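RagB/SusD family nutrient uptake outer membrane protein (Bacteroides thetaiotaomicron, PDB 7KV2) probably binds beta-glucans at the outer surface of the outer membrane, as a SusD-family protein of a gut bacterium's nutrient-uptake system. Local coordinates at residues A[55-60]-A[152-157]; A[275-280]-A[398-403]; A[373-378]-A[456-461]. All blocks are in the same frame, centred on the assembly; numbering follows the deposited sequence.

Contact 1: residues A[55-60]-A[152-157]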
loop_
_atom_site.group_PDB
_atom_site.type_symbol
_atom_site.label_atom_id
_atom_site.label_comp_id
_atom_site.label_asym_id
_atom_site.label_seq_id
_atom_site.Cartn_x
_atom_site.Cartn_y
_atom_site.Cartn_z
ATOM N N ASP A 55 -3.780 12.651 -8.646
ATOM C CA ASP A 55 -2.329 12.922 -8.483
ATOM C C ASP A 55 -1.865 12.585 -7.073
ATOM O O ASP A 55 -0.766 12.061 -6.907
ATOM C CB ASP A 55 -1.971 14.358 -8.863
ATOM C CG ASP A 55 -1.684 14.502 -10.337
ATOM O OD1 ASP A 55 -0.898 13.693 -10.872
ATOM O OD2 ASP A 55 -2.270 15.418 -10.951
ATOM N N PRO A 56 -2.612 12.930 -6.000
ATOM C CA PRO A 56 -2.134 12.668 -4.634
ATOM C C PRO A 56 -1.907 11.173 -4.320
ATOM O O PRO A 56 -1.180 10.868 -3.400
ATOM C CB PRO A 56 -3.228 13.319 -3.776
ATOM C CG PRO A 56 -3.713 14.444 -4.665
ATOM C CD PRO A 56 -3.838 13.763 -6.014
ATOM N N LEU A 57 -2.495 10.267 -5.109
ATOM C CA LEU A 57 -2.144 8.816 -5.028
ATOM C C LEU A 57 -0.625 8.635 -5.047
ATOM O O LEU A 57 -0.141 7.748 -4.281
ATOM C CB LEU A 57 -2.768 8.010 -6.180
ATOM C CG LEU A 57 -4.277 7.847 -6.129
ATOM C CD1 LEU A 57 -4.752 7.180 -7.401
ATOM C CD2 LEU A 57 -4.751 7.086 -4.895
ATOM N N HIS A 58 0.114 9.365 -5.891
ATOM C CA HIS A 58 1.554 9.110 -6.110
ATOM C C HIS A 58 2.399 10.085 -5.307
ATOM O O HIS A 58 3.558 10.140 -5.565
ATOM C CB HIS A 58 1.960 9.096 -7.591
ATOM C CG HIS A 58 1.763 10.379 -8.327
ATOM N ND1 HIS A 58 2.685 11.410 -8.320
ATOM C CD2 HIS A 58 0.750 10.785 -9.112
ATOM C CE1 HIS A 58 2.221 12.409 -9.065
ATOM N NE2 HIS A 58 1.055 12.041 -9.579
ATOM N N TRP A 59 1.857 10.771 -4.305
ATOM C CA TRP A 59 2.626 11.759 -3.501
ATOM C C TRP A 59 3.339 11.205 -2.266
ATOM O O TRP A 59 4.438 11.681 -2.005
ATOM C CB TRP A 59 1.671 12.886 -3.055
ATOM C CG TRP A 59 1.270 13.800 -4.170
ATOM C CD1 TRP A 59 1.580 13.701 -5.494
ATOM C CD2 TRP A 59 0.420 14.965 -4.041
ATOM N NE1 TRP A 59 0.987 14.723 -6.194
ATOM C CE2 TRP A 59 0.263 15.508 -5.332
ATOM C CE3 TRP A 59 -0.217 15.586 -2.963
ATOM C CZ2 TRP A 59 -0.493 16.660 -5.573
ATOM C CZ3 TRP A 59 -0.947 16.734 -3.194
ATOM C CH2 TRP A 59 -1.078 17.261 -4.480
ATOM N N PRO A 60 2.707 10.374 -1.392
ATOM C CA PRO A 60 3.153 10.235 -0.009
ATOM C C PRO A 60 4.558 9.677 0.210
ATOM O O PRO A 60 5.190 10.001 1.222
ATOM C CB PRO A 60 2.137 9.317 0.699
ATOM C CG PRO A 60 1.218 8.822 -0.349
ATOM C CD PRO A 60 1.464 9.638 -1.605
ATOM N N VAL A 152 -13.016 7.946 -1.099
ATOM C CA VAL A 152 -13.048 6.850 -0.091
ATOM C C VAL A 152 -11.623 6.295 0.055
ATOM O O VAL A 152 -11.219 6.008 1.205
ATOM C CB VAL A 152 -14.076 5.769 -0.456
ATOM C CG1 VAL A 152 -14.053 4.609 0.534
ATOM C CG2 VAL A 152 -15.496 6.345 -0.530
ATOM N N PHE A 153 -10.902 6.181 -1.060
ATOM C CA PHE A 153 -9.494 5.655 -1.080
ATOM C C PHE A 153 -8.612 6.583 -0.213
ATOM O O PHE A 153 -7.884 6.127 0.688
ATOM C CB PHE A 153 -8.996 5.478 -2.522
ATOM C CG PHE A 153 -7.694 4.705 -2.620
ATOM C CD1 PHE A 153 -6.476 5.304 -2.365
ATOM C CD2 PHE A 153 -7.715 3.320 -2.782
ATOM C CE1 PHE A 153 -5.294 4.574 -2.393
ATOM C CE2 PHE A 153 -6.542 2.588 -2.777
ATOM C CZ PHE A 153 -5.330 3.223 -2.598
ATOM N N TYR A 154 -8.762 7.895 -0.344
ATOM C CA TYR A 154 -7.954 8.851 0.440
ATOM C C TYR A 154 -8.405 8.849 1.915
ATOM O O TYR A 154 -7.526 8.942 2.815
ATOM C CB TYR A 154 -8.027 10.229 -0.210
ATOM C CG TYR A 154 -7.429 10.362 -1.580
ATOM C CD1 TYR A 154 -6.075 10.098 -1.792
ATOM C CD2 TYR A 154 -8.159 10.868 -2.639
ATOM C CE1 TYR A 154 -5.490 10.313 -3.024
ATOM C CE2 TYR A 154 -7.591 11.045 -3.888
ATOM C CZ TYR A 154 -6.249 10.761 -4.089
ATOM O OH TYR A 154 -5.637 10.971 -5.299
ATOM N N TYR A 155 -9.725 8.787 2.183
ATOM C CA TYR A 155 -10.250 8.720 3.575
ATOM C C TYR A 155 -9.789 7.424 4.254
ATOM O O TYR A 155 -9.515 7.444 5.432
ATOM C CB TYR A 155 -11.777 8.818 3.631
ATOM C CG TYR A 155 -12.241 10.248 3.685
ATOM C CD1 TYR A 155 -11.838 11.054 4.727
ATOM C CD2 TYR A 155 -13.079 10.796 2.730
ATOM C CE1 TYR A 155 -12.217 12.383 4.819
ATOM C CE2 TYR A 155 -13.479 12.126 2.818
ATOM C CZ TYR A 155 -13.036 12.926 3.851
ATOM O OH TYR A 155 -13.407 14.245 3.966
ATOM N N ASN A 156 -9.621 6.345 3.492
ATOM C CA ASN A 156 -9.153 5.056 4.014
ATOM C C ASN A 156 -7.732 5.235 4.561
ATOM O O ASN A 156 -7.418 4.631 5.598
ATOM C CB ASN A 156 -9.259 3.979 2.924
ATOM C CG ASN A 156 -8.871 2.636 3.463
ATOM O OD1 ASN A 156 -9.431 2.193 4.477
ATOM N ND2 ASN A 156 -7.909 1.992 2.789
ATOM N N TRP A 157 -6.894 6.061 3.935
ATOM C CA TRP A 157 -5.514 6.264 4.436
ATOM C C TRP A 157 -5.633 6.861 5.862
ATOM O O TRP A 157 -4.972 6.397 6.785
ATOM C CB TRP A 157 -4.757 7.218 3.523
ATOM C CG TRP A 157 -4.237 6.658 2.222
ATOM C CD1 TRP A 157 -4.189 5.361 1.817
ATOM C CD2 TRP A 157 -3.609 7.427 1.185
ATOM N NE1 TRP A 157 -3.583 5.272 0.590
ATOM C CE2 TRP A 157 -3.201 6.516 0.184
ATOM C CE3 TRP A 157 -3.335 8.785 1.009
ATOM C CZ2 TRP A 157 -2.583 6.927 -0.990
ATOM C CZ3 TRP A 157 -2.659 9.189 -0.134
ATOM C CH2 TRP A 157 -2.276 8.258 -1.113
#
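Leu57 pushes its CD2 methyl against the Phe153 ring, 3.5 Å from CD1 and nearly as close to CE1, with the two side chains crossing at about a right angle. The ring reaches this methyl because Phe153 CG lies anti to the backbone N (chi1 -169°). Tyr154 meets the same methyl: its CE1 is 3.8 Å from Leu57 CD2, and Pro56 CB lies equally near Tyr154 CE1. One turn further along the helix, Trp157 presents the far corner of its six-membered ring, where CH2 meets Pro60 CG at 3.6 Å; the carbonyl oxygens of Pro56 and Leu57 lie at the edge of this indole, near its plane. Towards the polar edge, the Tyr154 hydroxyl packs on Pro56 CD and Leu57 CG, and Leu57 N gives it a weak hydrogen bond (3.2 Å to OH) with a bent N-H...O angle of 126°. The stronger partner of that hydroxyl is the carbonyl of Ala53, at the end of helix 43-53. A phenylalanine in place of Tyr154 would probably leave the Ala53 carbonyl without this mate and open a small gap beside Pro56 and Leu57. On the side of the turn turned from the helix, His58 NE2 donates to the anti lone pair of Asp55 OD1 at 2.9 Å, which helps hold the rotation of the imidazole. Met219 and Leu223 of helix 217-231 also pack on Phe153. This is buried helix-to-loop packing within the helical, tetratricopeptide-repeat-related part of a SusD fold: the 3-10 turn 55-57 and the loop after it dock on three aromatic side chains of helix 137-162.

Contact 2: residues A[275-280]-A[398-403]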
loop_
_atom_site.group_PDB
_atom_site.type_symbol
_atom_site.label_atom_id
_atom_site.label_comp_id
_atom_site.label_asym_id
_atom_site.label_seq_id
_atom_site.Cartn_x
_atom_site.Cartn_y
_atom_site.Cartn_z
ATOM N N PHE A 275 -5.355 -3.093 -9.033
ATOM C CA PHE A 275 -5.051 -1.649 -8.924
ATOM C C PHE A 275 -3.586 -1.448 -8.539
ATOM O O PHE A 275 -3.099 -2.129 -7.622
ATOM C CB PHE A 275 -6.040 -1.000 -7.955
ATOM C CG PHE A 275 -6.129 0.495 -8.087
ATOM C CD1 PHE A 275 -6.584 1.071 -9.268
ATOM C CD2 PHE A 275 -5.709 1.333 -7.052
ATOM C CE1 PHE A 275 -6.659 2.448 -9.400
ATOM C CE2 PHE A 275 -5.788 2.714 -7.188
ATOM C CZ PHE A 275 -6.243 3.266 -8.369
ATOM N N GLU A 276 -2.984 -0.473 -9.206
ATOM C CA GLU A 276 -1.604 0.039 -8.937
ATOM C C GLU A 276 -1.653 1.557 -8.927
ATOM O O GLU A 276 -2.538 2.150 -9.555
ATOM C CB GLU A 276 -0.582 -0.445 -9.958
ATOM C CG GLU A 276 -0.741 -1.907 -10.292
ATOM C CD GLU A 276 0.358 -2.490 -11.173
ATOM O OE1 GLU A 276 1.326 -1.769 -11.509
ATOM O OE2 GLU A 276 0.239 -3.675 -11.501
ATOM N N ILE A 277 -0.687 2.139 -8.231
ATOM C CA ILE A 277 -0.350 3.559 -8.364
ATOM C C ILE A 277 0.813 3.652 -9.338
ATOM O O ILE A 277 1.875 3.051 -9.080
ATOM C CB ILE A 277 -0.056 4.154 -6.984
ATOM C CG1 ILE A 277 -1.331 4.082 -6.136
ATOM C CG2 ILE A 277 0.486 5.570 -7.164
ATOM C CD1 ILE A 277 -1.149 4.537 -4.705
ATOM N N ASN A 278 0.600 4.391 -10.421
ATOM C CA ASN A 278 1.565 4.503 -11.552
ATOM C C ASN A 278 2.730 5.385 -11.154
ATOM O O ASN A 278 2.483 6.494 -10.653
ATOM C CB ASN A 278 0.910 5.096 -12.789
ATOM C CG ASN A 278 -0.097 4.149 -13.391
ATOM O OD1 ASN A 278 0.024 2.953 -13.207
ATOM N ND2 ASN A 278 -1.140 4.682 -14.006
ATOM N N TYR A 279 3.927 4.919 -11.457
ATOM C CA TYR A 279 5.192 5.686 -11.413
ATOM C C TYR A 279 5.962 5.422 -12.689
ATOM O O TYR A 279 5.808 4.300 -13.193
ATOM C CB TYR A 279 5.995 5.236 -10.198
ATOM C CG TYR A 279 5.431 5.686 -8.876
ATOM C CD1 TYR A 279 5.488 7.024 -8.520
ATOM C CD2 TYR A 279 4.889 4.790 -7.961
ATOM C CE1 TYR A 279 5.088 7.446 -7.270
ATOM C CE2 TYR A 279 4.421 5.206 -6.720
ATOM C CZ TYR A 279 4.538 6.542 -6.378
ATOM O OH TYR A 279 4.139 6.987 -5.160
ATOM N N LYS A 280 6.722 6.404 -13.201
ATOM C CA LYS A 280 7.530 6.183 -14.439
ATOM C C LYS A 280 8.936 6.784 -14.285
ATOM O O LYS A 280 9.082 7.788 -13.579
ATOM C CB LYS A 280 6.784 6.799 -15.628
ATOM C CG LYS A 280 6.693 8.309 -15.540
ATOM C CD LYS A 280 6.405 9.036 -16.834
ATOM C CE LYS A 280 6.904 10.471 -16.792
ATOM N NZ LYS A 280 6.271 11.281 -17.852
ATOM N N ASN A 398 9.103 1.866 -10.542
ATOM C CA ASN A 398 8.299 0.787 -9.890
ATOM C C ASN A 398 6.895 1.265 -9.523
ATOM O O ASN A 398 6.719 2.033 -8.523
ATOM C CB ASN A 398 8.963 0.253 -8.617
ATOM C CG ASN A 398 10.383 -0.196 -8.826
ATOM O OD1 ASN A 398 11.252 0.628 -9.159
ATOM N ND2 ASN A 398 10.600 -1.496 -8.648
ATOM N N ASN A 399 5.860 0.798 -10.205
ATOM C CA ASN A 399 4.493 1.061 -9.708
ATOM C C ASN A 399 4.285 0.462 -8.302
ATOM O O ASN A 399 4.870 -0.575 -7.951
ATOM C CB ASN A 399 3.442 0.452 -10.639
ATOM C CG ASN A 399 3.295 1.149 -11.970
ATOM O OD1 ASN A 399 4.034 2.096 -12.295
ATOM N ND2 ASN A 399 2.334 0.654 -12.745
ATOM N N LEU A 400 3.443 1.087 -7.483
ATOM C CA LEU A 400 3.072 0.535 -6.150
ATOM C C LEU A 400 1.858 -0.357 -6.360
ATOM O O LEU A 400 0.790 0.159 -6.741
ATOM C CB LEU A 400 2.839 1.662 -5.129
ATOM C CG LEU A 400 2.528 1.125 -3.746
ATOM C CD1 LEU A 400 3.725 0.385 -3.156
ATOM C CD2 LEU A 400 2.068 2.261 -2.828
ATOM N N ARG A 401 2.026 -1.677 -6.176
ATOM C CA ARG A 401 0.878 -2.607 -6.328
ATOM C C ARG A 401 -0.069 -2.425 -5.129
ATOM O O ARG A 401 0.351 -2.589 -3.997
ATOM C CB ARG A 401 1.378 -4.038 -6.456
ATOM C CG ARG A 401 1.890 -4.390 -7.852
ATOM C CD ARG A 401 3.169 -3.648 -8.238
ATOM N NE ARG A 401 3.788 -4.316 -9.396
ATOM C CZ ARG A 401 4.865 -3.869 -10.039
ATOM N NH1 ARG A 401 5.446 -2.736 -9.685
ATOM N NH2 ARG A 401 5.330 -4.556 -11.062
ATOM N N ILE A 402 -1.333 -2.129 -5.350
ATOM C CA ILE A 402 -2.326 -1.918 -4.262
ATOM C C ILE A 402 -3.172 -3.187 -4.076
ATOM O O ILE A 402 -3.130 -3.755 -2.973
ATOM C CB ILE A 402 -3.187 -0.665 -4.566
ATOM C CG1 ILE A 402 -2.333 0.590 -4.776
ATOM C CG2 ILE A 402 -4.223 -0.473 -3.477
ATOM C CD1 ILE A 402 -1.421 0.917 -3.592
ATOM N N TYR A 403 -3.845 -3.654 -5.150
ATOM C CA TYR A 403 -4.723 -4.853 -5.135
ATOM C C TYR A 403 -4.275 -5.842 -6.206
ATOM O O TYR A 403 -4.159 -5.474 -7.423
ATOM C CB TYR A 403 -6.189 -4.504 -5.364
ATOM C CG TYR A 403 -6.727 -3.596 -4.311
ATOM C CD1 TYR A 403 -6.663 -3.942 -2.966
ATOM C CD2 TYR A 403 -7.397 -2.430 -4.660
ATOM C CE1 TYR A 403 -7.182 -3.105 -1.975
ATOM C CE2 TYR A 403 -7.936 -1.614 -3.679
ATOM C CZ TYR A 403 -7.857 -1.962 -2.341
ATOM O OH TYR A 403 -8.338 -1.079 -1.405
HETATM O O HOH W 1 1.921 -5.962 -10.925
#
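Phe275 and Tyr403 form an antiparallel hydrogen-bonded pair, joined by Phe275 N to Tyr403 O and Tyr403 N to Phe275 O (3.0 Å). Phe275 O also accepts from Ile402 N at 2.9 Å, so two successive N-H groups grip one carbonyl: a classic beta bulge that shifts the register by one residue. Beyond it, Glu276 faces Arg401 as a non-hydrogen-bonded pair, and Ile277 with Leu400 is again hydrogen-bonded through both backbone links. The short strand axes run 149° apart in direction. On the face carrying Phe275, Ile277, Leu400 and Tyr403, Phe275 CB packs on Tyr403 CD2, while Ile277 CD1 meets Ile402 CD1 at 3.8 Å. The face of Glu276 and Arg401 is polar. Asn399 ND2 donates to Glu276 OE1 at 2.9 Å, on the anti side of the carboxylate, whose plane stands 80° from that of the amide. The same amide's OD1 takes a nearly straight bond from Tyr279 N (2.9 Å, 178°), the donor standing above the carbonyl plane. Both ends of the amide are thus engaged, which supports this orientation. Glu276 OE1 lies over a face of the Arg401 guanidinium, 4.1 Å from NE, where no N-H points at it, so there is no salt bridge; a water joins Glu276 OE2 to Arg401 NE, and OE2 is also bonded to Ser273 and Trp269 N. Arg401 bends at chi2, which brings NH1 back to Asn399 O at 2.8 Å. Helix 217-231 packs on Phe275 and Tyr403, whose hydroxyl bonds Glu226. The motif is a bulged two-stranded antiparallel sheet, set inside the largely helical SusD fold.

Contact 3: residues A[373-378]-A[456-461]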
loop_
_atom_site.group_PDB
_atom_site.type_symbol
_atom_site.label_atom_id
_atom_site.label_comp_id
_atom_site.label_asym_id
_atom_site.label_seq_id
_atom_site.Cartn_x
_atom_site.Cartn_y
_atom_site.Cartn_z
ATOM N N PHE A 373 19.445 -8.824 4.408
ATOM C CA PHE A 373 18.285 -9.000 3.508
ATOM C C PHE A 373 17.604 -7.664 3.282
ATOM O O PHE A 373 17.399 -6.880 4.280
ATOM C CB PHE A 373 17.249 -9.964 4.081
ATOM C CG PHE A 373 17.734 -11.382 4.296
ATOM C CD1 PHE A 373 17.788 -12.280 3.244
ATOM C CD2 PHE A 373 18.093 -11.824 5.561
ATOM C CE1 PHE A 373 18.224 -13.581 3.446
ATOM C CE2 PHE A 373 18.462 -13.154 5.771
ATOM C CZ PHE A 373 18.561 -14.016 4.705
ATOM N N PHE A 374 17.177 -7.449 2.051
ATOM C CA PHE A 374 16.378 -6.269 1.643
ATOM C C PHE A 374 15.133 -6.719 0.893
ATOM O O PHE A 374 15.082 -7.870 0.408
ATOM C CB PHE A 374 17.255 -5.270 0.867
ATOM C CG PHE A 374 18.426 -4.756 1.672
ATOM C CD1 PHE A 374 19.588 -5.498 1.786
ATOM C CD2 PHE A 374 18.307 -3.599 2.426
ATOM C CE1 PHE A 374 20.624 -5.065 2.592
ATOM C CE2 PHE A 374 19.361 -3.160 3.211
ATOM C CZ PHE A 374 20.530 -3.886 3.277
ATOM N N LEU A 375 14.143 -5.833 0.824
ATOM C CA LEU A 375 12.824 -6.157 0.229
ATOM C C LEU A 375 12.993 -6.124 -1.291
ATOM O O LEU A 375 12.983 -5.043 -1.918
ATOM C CB LEU A 375 11.775 -5.161 0.708
ATOM C CG LEU A 375 10.367 -5.386 0.161
ATOM C CD1 LEU A 375 9.790 -6.697 0.666
ATOM C CD2 LEU A 375 9.463 -4.240 0.568
ATOM N N GLU A 376 13.100 -7.310 -1.874
ATOM C CA GLU A 376 13.322 -7.487 -3.324
ATOM C C GLU A 376 12.198 -6.881 -4.144
ATOM O O GLU A 376 12.494 -6.341 -5.218
ATOM C CB GLU A 376 13.510 -8.981 -3.595
ATOM C CG GLU A 376 13.706 -9.321 -5.066
ATOM C CD GLU A 376 14.929 -8.732 -5.752
ATOM O OE1 GLU A 376 15.719 -8.045 -5.093
ATOM O OE2 GLU A 376 15.022 -8.878 -6.981
ATOM N N LYS A 377 10.942 -6.937 -3.677
ATOM C CA LYS A 377 9.783 -6.481 -4.462
ATOM C C LYS A 377 9.990 -5.056 -4.974
ATOM O O LYS A 377 9.538 -4.751 -6.092
ATOM C CB LYS A 377 8.507 -6.520 -3.643
ATOM C CG LYS A 377 8.089 -7.915 -3.230
ATOM C CD LYS A 377 6.858 -7.929 -2.367
ATOM C CE LYS A 377 6.490 -9.331 -1.906
ATOM N NZ LYS A 377 5.265 -9.388 -1.057
ATOM N N TYR A 378 10.560 -4.174 -4.153
ATOM C CA TYR A 378 10.682 -2.727 -4.446
ATOM C C TYR A 378 12.146 -2.288 -4.382
ATOM O O TYR A 378 12.431 -1.090 -4.225
ATOM C CB TYR A 378 9.744 -1.918 -3.542
ATOM C CG TYR A 378 8.287 -2.170 -3.864
ATOM C CD1 TYR A 378 7.791 -1.910 -5.139
ATOM C CD2 TYR A 378 7.426 -2.725 -2.928
ATOM C CE1 TYR A 378 6.470 -2.171 -5.450
ATOM C CE2 TYR A 378 6.099 -2.951 -3.218
ATOM C CZ TYR A 378 5.615 -2.671 -4.480
ATOM O OH TYR A 378 4.300 -2.889 -4.780
ATOM N N GLU A 456 2.226 -13.925 1.561
ATOM C CA GLU A 456 1.898 -13.389 0.215
ATOM C C GLU A 456 2.252 -11.894 0.063
ATOM O O GLU A 456 2.636 -11.478 -1.048
ATOM C CB GLU A 456 0.407 -13.630 -0.045
ATOM C CG GLU A 456 -0.047 -13.245 -1.425
ATOM C CD GLU A 456 0.507 -14.013 -2.610
ATOM O OE1 GLU A 456 1.105 -15.099 -2.409
ATOM O OE2 GLU A 456 0.353 -13.488 -3.755
ATOM N N PHE A 457 2.109 -11.095 1.110
ATOM C CA PHE A 457 2.063 -9.618 1.004
ATOM C C PHE A 457 3.115 -8.907 1.858
ATOM O O PHE A 457 2.902 -7.767 2.193
ATOM C CB PHE A 457 0.665 -9.118 1.407
ATOM C CG PHE A 457 -0.475 -9.668 0.587
ATOM C CD1 PHE A 457 -0.521 -9.438 -0.777
ATOM C CD2 PHE A 457 -1.463 -10.457 1.170
ATOM C CE1 PHE A 457 -1.551 -9.953 -1.543
ATOM C CE2 PHE A 457 -2.501 -10.971 0.401
ATOM C CZ PHE A 457 -2.536 -10.717 -0.954
ATOM N N VAL A 458 4.257 -9.489 2.119
ATOM C CA VAL A 458 5.314 -8.772 2.877
ATOM C C VAL A 458 5.603 -7.463 2.143
ATOM O O VAL A 458 5.862 -7.481 0.939
ATOM C CB VAL A 458 6.595 -9.589 3.044
ATOM C CG1 VAL A 458 7.737 -8.729 3.582
ATOM C CG2 VAL A 458 6.378 -10.856 3.894
ATOM N N GLY A 459 5.595 -6.336 2.856
ATOM C CA GLY A 459 6.044 -5.058 2.287
ATOM C C GLY A 459 4.996 -4.394 1.419
ATOM O O GLY A 459 5.316 -3.394 0.793
ATOM N N GLU A 460 3.759 -4.907 1.414
ATOM C CA GLU A 460 2.679 -4.386 0.559
ATOM C C GLU A 460 1.600 -3.711 1.401
ATOM O O GLU A 460 0.586 -3.404 0.842
ATOM C CB GLU A 460 2.048 -5.469 -0.320
ATOM C CG GLU A 460 3.095 -6.222 -1.119
ATOM C CD GLU A 460 2.540 -7.171 -2.184
ATOM O OE1 GLU A 460 1.686 -6.719 -3.048
ATOM O OE2 GLU A 460 2.889 -8.358 -2.131
ATOM N N GLY A 461 1.859 -3.441 2.676
ATOM C CA GLY A 461 0.948 -2.643 3.538
ATOM C C GLY A 461 -0.318 -3.383 3.948
ATOM O O GLY A 461 -1.397 -2.715 4.093
HETATM O O HOH W 2 5.662 -11.779 0.461
HETATM O O HOH W 3 2.499 -3.918 -3.170
#
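Lys377 reaches across to the turn 457-460 with a fully stretched chain. From CB, with CG anti to the carbonyl carbon (chi1 -65°), every later torsion is close to 180°, and the tip arrives among backbone oxygens. CD and CE both run alongside the Val458 carbonyl, each 3.5 Å from its O. NZ then donates to Val458 O at 2.8 Å, makes a salt bridge with Glu460 OE2, also at 2.8 Å, and bonds more weakly to Glu456 O at 3.4 Å. A water also accepts from both NZ and Val458 N. Glu460 OE2 is met on its anti side and is shared with Arg404, so the carboxylate would probably stay ionised between two positive groups. Its other oxygen, OE1, accepts from a second water that is 2.6 Å from Tyr378 OH; this hydroxyl bonds Arg401 N as well. Beside the lysine, Leu375 lays CD1 against Val458 CG1 and CD2 against Gly459 CA at 3.9 Å. Gly459 occupies the third position of a type II beta turn with positive phi (80°), and a beta carbon there would collide with Leu375 CD2. The turn is closed by Glu460 N to Phe457 O. It follows the end of helix 446-456 and precedes helix 463-469; Phe457 packs on helix 405-417, while Leu375 and Tyr378 rest on helix 299-303. Strand 373-375 pairs antiparallel with strand 343-345, and the 3-10 turn after it delivers the lysine to the link between helices 446-456 and 463-469.

How the contacts relate
Contact 2 lies between the others and touches both, whereas contacts 1 and 3 have centres about 20 Å apart and do not meet. Towards contact 1, Tyr279 OH lies 3.2 Å from His58 O in a probable hydrogen bond, and Ile277 CD1 packs on Leu57 O; Ile402 CG2 meets the Phe153 ring. Towards contact 3, Arg401 N probably donates to Tyr378 OH (2.9 Å). Along the chain contact 1 closes before contact 2 opens, while contacts 2 and 3 alternate their segments. The two-stranded sheet connects the N-terminal helical packing with contact 3. The sodium, held by Ile248, Ser250, Tyr253 and Tyr405 (just after strand 400-404), lies about 13 Å from the Tyr403 side chain.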